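Local coordinates for protein cobalamin biosynthesis precorrin-6Y methylase (cbiE) (Archaeoglobus fulgidus, PDB 2BB3) that probably transfers a methyl group from S-adenosyl-L-methionine to a precorrin intermediate during the biosynthesis of adenosylcobalamin, at residues E42-A47 with A60-D65; L130-V135 with N186-G191. One frame throughout, in Å; residues are numbered along the deposited sequence.

Interaction 1 of 2, residues E42-A47 with A60-D65; sequences EIIERA and AGVVDD
Ala60 opens the second segment with its methyl group facing helix 38-46, where CB lies 4.3 Å from CD1 of Ile44. It is one of two apolar touches, both made by the same isoleucine. Gly61 follows with positive phi (68°) and ends helix 54-59 in a Schellman motif, turning the chain so that the next residue can also face Ile44. Val62 supplies the second touch: its CG1 comes within 4.0 Å of Ile44 CG2, the two side chains meeting at a slant. The branching of Ile44 explains the division of labour. CG2 stands anti to the backbone N and reaches Val62, while CG1, on the other branch, extends (chi2 172°) to carry CD1 toward Ala60. From Val62 to Asp65 the backbone makes a type I turn, closed by Asp65 N to Val62 O at 2.9 Å. Asp65 points its CB back toward the helix, yet its carboxylate pairs with Arg67, whose NH2 also bonds Ala47 O at the helix end. No hydrogen bond crosses the contact, and only 93 Å² is buried, both sides summed. Ile94 of strand 91-95 touches Ile44, Ala60 and Val62 alike, placing all three against the sheet. The last turn of one helix meeting the loop that leaves the next, over a strand of the parallel sheet, belongs to the alpha/beta layering of the N-terminal half of a tetrapyrrole methylase.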
loop_
_atom_site.group_PDB
_atom_site.type_symbol
_atom_site.label_atom_id
_atom_site.label_comp_id
_atom_site.label_asym_id
_atom_site.label_seq_id
_atom_site.Cartn_x
_atom_site.Cartn_y
_atom_site.Cartn_z
ATOM N N GLU A 42 17.598 7.461 -5.130
ATOM C CA GLU A 42 18.549 8.422 -4.589
ATOM C C GLU A 42 19.172 7.855 -3.323
ATOM O O GLU A 42 20.395 7.905 -3.147
ATOM C CB GLU A 42 17.846 9.748 -4.311
ATOM C CG GLU A 42 17.245 10.389 -5.564
ATOM C CD GLU A 42 16.469 11.658 -5.267
ATOM O OE1 GLU A 42 15.853 12.221 -6.212
ATOM O OE2 GLU A 42 16.472 12.096 -4.092
ATOM N N ILE A 43 18.335 7.303 -2.447
ATOM C CA ILE A 43 18.822 6.697 -1.219
ATOM C C ILE A 43 19.792 5.585 -1.595
ATOM O O ILE A 43 20.890 5.502 -1.051
ATOM C CB ILE A 43 17.642 6.101 -0.383
ATOM C CG1 ILE A 43 16.821 7.232 0.238
ATOM C CG2 ILE A 43 18.166 5.196 0.713
ATOM C CD1 ILE A 43 15.466 6.800 0.719
ATOM N N ILE A 44 19.396 4.751 -2.552
ATOM C CA ILE A 44 20.231 3.636 -2.977
ATOM C C ILE A 44 21.571 4.039 -3.597
ATOM O O ILE A 44 22.607 3.456 -3.273
ATOM C CB ILE A 44 19.459 2.707 -3.952
ATOM C CG1 ILE A 44 18.353 1.959 -3.193
ATOM C CG2 ILE A 44 20.404 1.690 -4.568
ATOM C CD1 ILE A 44 17.411 1.162 -4.068
ATOM N N GLU A 45 21.514 5.069 -4.447
ATOM C CA GLU A 45 22.656 5.647 -5.159
ATOM C C GLU A 45 23.714 6.214 -4.214
ATOM O O GLU A 45 24.900 6.248 -4.539
ATOM C CB GLU A 45 22.148 6.771 -6.091
ATOM C CG GLU A 45 23.181 7.390 -7.038
ATOM C CD GLU A 45 24.189 8.301 -6.347
ATOM O OE1 GLU A 45 25.389 8.213 -6.683
ATOM O OE2 GLU A 45 23.783 9.110 -5.486
ATOM N N ARG A 46 23.266 6.641 -3.041
ATOM C CA ARG A 46 24.126 7.255 -2.029
ATOM C C ARG A 46 24.682 6.224 -1.046
ATOM O O ARG A 46 25.767 6.404 -0.497
ATOM C CB ARG A 46 23.344 8.308 -1.232
ATOM C CG ARG A 46 22.868 9.509 -2.036
ATOM C CD ARG A 46 24.002 10.478 -2.323
ATOM N NE ARG A 46 23.616 11.514 -3.284
ATOM C CZ ARG A 46 23.694 12.822 -3.053
ATOM N NH1 ARG A 46 24.141 13.268 -1.884
ATOM N NH2 ARG A 46 23.338 13.688 -3.996
ATOM N N ALA A 47 23.934 5.151 -0.817
ATOM C CA ALA A 47 24.358 4.121 0.126
ATOM C C ALA A 47 25.788 3.635 -0.117
ATOM O O ALA A 47 26.252 3.622 -1.253
ATOM C CB ALA A 47 23.385 2.931 0.078
ATOM N N ALA A 60 15.437 -4.324 -7.325
ATOM C CA ALA A 60 15.942 -2.953 -7.301
ATOM C C ALA A 60 17.113 -2.731 -8.270
ATOM O O ALA A 60 17.657 -1.632 -8.352
ATOM C CB ALA A 60 16.362 -2.582 -5.880
ATOM N N GLY A 61 17.511 -3.781 -8.983
ATOM C CA GLY A 61 18.602 -3.666 -9.941
ATOM C C GLY A 61 19.997 -3.420 -9.382
ATOM O O GLY A 61 20.801 -2.710 -9.996
ATOM N N VAL A 62 20.301 -4.013 -8.232
ATOM C CA VAL A 62 21.608 -3.831 -7.621
ATOM C C VAL A 62 22.247 -5.128 -7.125
ATOM O O VAL A 62 23.256 -5.086 -6.419
ATOM C CB VAL A 62 21.523 -2.852 -6.438
ATOM C CG1 VAL A 62 21.265 -1.438 -6.943
ATOM C CG2 VAL A 62 20.419 -3.286 -5.495
ATOM N N VAL A 63 21.679 -6.274 -7.494
ATOM C CA VAL A 63 22.229 -7.550 -7.046
ATOM C C VAL A 63 23.660 -7.758 -7.518
ATOM O O VAL A 63 24.394 -8.551 -6.933
ATOM C CB VAL A 63 21.371 -8.758 -7.521
ATOM C CG1 VAL A 63 21.501 -8.947 -9.035
ATOM C CG2 VAL A 63 21.814 -10.020 -6.797
ATOM N N ASP A 64 24.057 -7.044 -8.570
ATOM C CA ASP A 64 25.408 -7.173 -9.107
ATOM C C ASP A 64 26.273 -5.991 -8.707
ATOM O O ASP A 64 27.396 -5.850 -9.175
ATOM C CB ASP A 64 25.368 -7.301 -10.632
ATOM C CG ASP A 64 24.555 -8.501 -11.095
ATOM O OD1 ASP A 64 24.864 -9.630 -10.655
ATOM O OD2 ASP A 64 23.611 -8.314 -11.903
ATOM N N ASP A 65 25.745 -5.127 -7.849
ATOM C CA ASP A 65 26.522 -3.992 -7.387
ATOM C C ASP A 65 27.567 -4.559 -6.436
ATOM O O ASP A 65 27.345 -5.599 -5.808
ATOM C CB ASP A 65 25.638 -3.006 -6.639
ATOM C CG ASP A 65 26.092 -1.580 -6.804
ATOM O OD1 ASP A 65 25.691 -0.957 -7.813
ATOM O OD2 ASP A 65 26.848 -1.079 -5.935
#

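Interaction 2 of 2, residues L130-V135 with N186-G191. With SAH (S-adenosyl-L-homocysteine), chain C.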
loop_
_atom_site.group_PDB
_atom_site.type_symbol
_atom_site.label_atom_id
_atom_site.label_comp_id
_atom_site.label_asym_id
_atom_site.label_seq_id
_atom_site.Cartn_x
_atom_site.Cartn_y
_atom_site.Cartn_z
ATOM N N LEU A 130 -4.747 -6.118 -5.134
ATOM C CA LEU A 130 -5.926 -5.271 -5.003
ATOM C C LEU A 130 -6.236 -4.623 -6.336
ATOM O O LEU A 130 -7.398 -4.441 -6.695
ATOM C CB LEU A 130 -5.690 -4.203 -3.937
ATOM C CG LEU A 130 -6.411 -4.345 -2.589
ATOM C CD1 LEU A 130 -6.918 -5.763 -2.344
ATOM C CD2 LEU A 130 -5.486 -3.880 -1.499
ATOM N N ALA A 131 -5.195 -4.270 -7.079
ATOM C CA ALA A 131 -5.406 -3.660 -8.383
ATOM C C ALA A 131 -5.974 -4.663 -9.377
ATOM O O ALA A 131 -6.779 -4.296 -10.220
ATOM C CB ALA A 131 -4.114 -3.067 -8.909
ATOM N N ARG A 132 -5.564 -5.925 -9.280
ATOM C CA ARG A 132 -6.097 -6.953 -10.189
ATOM C C ARG A 132 -7.572 -7.220 -9.906
ATOM O O ARG A 132 -8.352 -7.426 -10.821
ATOM C CB ARG A 132 -5.359 -8.291 -10.018
ATOM C CG ARG A 132 -3.904 -8.281 -10.406
ATOM C CD ARG A 132 -3.702 -8.091 -11.902
ATOM N NE ARG A 132 -2.345 -8.477 -12.252
ATOM C CZ ARG A 132 -1.304 -7.656 -12.265
ATOM N NH1 ARG A 132 -1.475 -6.373 -11.957
ATOM N NH2 ARG A 132 -0.087 -8.131 -12.549
ATOM N N LEU A 133 -7.924 -7.216 -8.623
ATOM C CA LEU A 133 -9.278 -7.503 -8.147
ATOM C C LEU A 133 -10.230 -6.321 -8.153
ATOM O O LEU A 133 -11.437 -6.510 -8.018
ATOM C CB LEU A 133 -9.227 -8.024 -6.705
ATOM C CG LEU A 133 -8.472 -9.316 -6.391
ATOM C CD1 LEU A 133 -8.232 -9.402 -4.909
ATOM C CD2 LEU A 133 -9.296 -10.505 -6.873
ATOM N N LYS A 134 -9.697 -5.109 -8.302
ATOM C CA LYS A 134 -10.527 -3.895 -8.268
ATOM C C LYS A 134 -11.158 -3.777 -6.874
ATOM O O LYS A 134 -12.321 -3.399 -6.742
ATOM C CB LYS A 134 -11.654 -3.947 -9.324
ATOM C CG LYS A 134 -11.197 -4.193 -10.752
ATOM C CD LYS A 134 -10.225 -3.114 -11.226
ATOM C CE LYS A 134 -9.815 -3.344 -12.662
ATOM N NZ LYS A 134 -10.983 -3.392 -13.575
ATOM N N VAL A 135 -10.392 -4.109 -5.839
ATOM C CA VAL A 135 -10.886 -4.041 -4.466
ATOM C C VAL A 135 -10.118 -2.992 -3.668
ATOM O O VAL A 135 -8.903 -2.873 -3.804
ATOM C CB VAL A 135 -10.762 -5.426 -3.764
ATOM C CG1 VAL A 135 -11.112 -5.298 -2.285
ATOM C CG2 VAL A 135 -11.722 -6.432 -4.441
ATOM N N ASN A 186 2.546 -15.477 -7.845
ATOM C CA ASN A 186 3.675 -14.895 -8.553
ATOM C C ASN A 186 3.312 -13.641 -9.345
ATOM O O ASN A 186 3.666 -13.521 -10.517
ATOM C CB ASN A 186 4.248 -15.966 -9.486
ATOM C CG ASN A 186 4.282 -17.340 -8.830
ATOM O OD1 ASN A 186 4.713 -17.482 -7.681
ATOM N ND2 ASN A 186 3.828 -18.356 -9.556
ATOM N N LEU A 187 2.610 -12.708 -8.709
ATOM C CA LEU A 187 2.226 -11.480 -9.382
ATOM C C LEU A 187 3.455 -10.816 -9.992
ATOM O O LEU A 187 4.491 -10.659 -9.336
ATOM C CB LEU A 187 1.534 -10.531 -8.401
ATOM C CG LEU A 187 0.192 -11.076 -7.914
ATOM C CD1 LEU A 187 -0.434 -10.144 -6.877
ATOM C CD2 LEU A 187 -0.760 -11.238 -9.107
ATOM N N CYS A 188 3.337 -10.466 -11.269
ATOM C CA CYS A 188 4.422 -9.812 -11.985
ATOM C C CYS A 188 5.677 -10.644 -12.180
ATOM O O CYS A 188 6.738 -10.097 -12.435
ATOM C CB CYS A 188 4.790 -8.524 -11.270
ATOM S SG CYS A 188 3.750 -7.129 -11.736
HETATM N N MSE A 189 5.564 -11.956 -12.049
HETATM C CA MSE A 189 6.712 -12.831 -12.255
HETATM C C MSE A 189 6.397 -13.746 -13.439
HETATM O O MSE A 189 5.236 -13.857 -13.857
HETATM C CB MSE A 189 6.987 -13.664 -11.005
HETATM C CG MSE A 189 7.280 -12.839 -9.754
HETATM SE SE MSE A 189 7.356 -13.928 -8.147
HETATM C CE MSE A 189 7.444 -12.537 -6.868
ATOM N N GLU A 190 7.422 -14.395 -13.963
ATOM C CA GLU A 190 7.257 -15.288 -15.094
ATOM C C GLU A 190 6.030 -16.187 -14.977
ATOM O O GLU A 190 5.218 -16.279 -15.898
ATOM C CB GLU A 190 8.505 -16.171 -15.229
ATOM C CG GLU A 190 8.700 -17.146 -14.067
ATOM C CD GLU A 190 8.201 -18.550 -14.376
ATOM O OE1 GLU A 190 7.998 -19.332 -13.427
ATOM O OE2 GLU A 190 8.028 -18.878 -15.566
ATOM N N GLY A 191 5.888 -16.822 -13.817
ATOM C CA GLY A 191 4.810 -17.771 -13.637
ATOM C C GLY A 191 3.535 -17.251 -13.008
ATOM O O GLY A 191 2.840 -18.007 -12.337
HETATM N N SAH C . 7.171 -6.854 1.609
HETATM C CA SAH C . 6.453 -7.631 0.681
HETATM C CB SAH C . 5.895 -8.902 1.321
HETATM C CG SAH C . 6.765 -9.945 2.008
HETATM S SD SAH C . 5.997 -11.192 3.006
HETATM C C SAH C . 5.445 -6.752 0.034
HETATM O O SAH C . 4.979 -7.287 -0.891
HETATM O OXT SAH C . 5.163 -5.670 0.471
HETATM C "C5'" SAH C . 6.104 -12.287 1.619
HETATM C "C4'" SAH C . 4.768 -12.710 1.036
HETATM O "O4'" SAH C . 4.210 -11.788 0.184
HETATM C "C3'" SAH C . 4.723 -14.041 0.349
HETATM O "O3'" SAH C . 4.629 -15.108 1.194
HETATM C "C2'" SAH C . 3.512 -13.863 -0.493
HETATM O "O2'" SAH C . 2.373 -14.241 0.150
HETATM C "C1'" SAH C . 3.452 -12.401 -0.755
HETATM N N9 SAH C . 4.036 -12.088 -2.037
HETATM C C8 SAH C . 5.165 -11.472 -2.212
HETATM N N7 SAH C . 5.411 -11.276 -3.459
HETATM C C5 SAH C . 4.432 -11.763 -4.120
HETATM C C6 SAH C . 4.183 -11.816 -5.451
HETATM N N6 SAH C . 4.986 -11.360 -6.343
HETATM N N1 SAH C . 3.059 -12.374 -5.850
HETATM C C2 SAH C . 2.202 -12.879 -4.958
HETATM N N3 SAH C . 2.464 -12.807 -3.673
HETATM C C4 SAH C . 3.561 -12.272 -3.247
#
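Arg132 bends at chi2 (-68°), and this brings its guanidinium from the end of helix 125-133 toward Cys188 and Leu187. Those two are the central residues of a type II beta turn, Asn186 to Met189, in the adenine-binding loop of this tetrapyrrole methylase. The guanidinium presents its edge to Cys188: SG lies near its plane, 4.0 Å from NH2. Leu187 CD2 approaches Arg132 NE obliquely at 4.5 Å. Because NH2 also forms a salt bridge with Glu192, which accepts a bond from Cys188 N as well, one carboxylate ties the arginine and the turn together. Cys188 is further fixed by its disulfide to Cys32. Leu187 CB lies 3.5 Å from SAH N1, and with CG anti to the carbonyl carbon CG comes within 3.8 Å of the same atom; its side chain also touches Val128 and Ala129 of helix 125-133. Its backbone reads the adenine edge: Leu187 N donates to SAH N1 at 2.9 Å and 138°, while the second bond, from SAH N6 to Leu187 O, is less securely placed. Across the base of the loop, Asn186 ND2 donates to Gly191 O at 3.0 Å and a nearly straight 176°, with the acceptor in the amide plane but ND2 well above the plane of the carbonyl.

Overall arrangement
Interaction 1 closes before interaction 2 opens along the chain, and the two do not touch: their centres are 26 Å apart and their nearest atoms about 11 Å. They lie beside different sheets. Segments 42-47 and 60-65 rest on strand 91-95 of the parallel sheet, whereas 186-191 joins strands 180-185 and 193-198 of the mixed sheet. S-adenosyl-L-homocysteine distinguishes them: the side chain of Ala60 is about 13 Å from it, while Leu187 of segment 186-191 hydrogen-bonds the adenine through its backbone, and 130-135 meets that loop through Arg132. The ligand also bonds Asp98 and Ser125, and Ala167, Asp207 and Thr209. Lys134, in interaction 2, additionally reaches Ile117 of the second subunit.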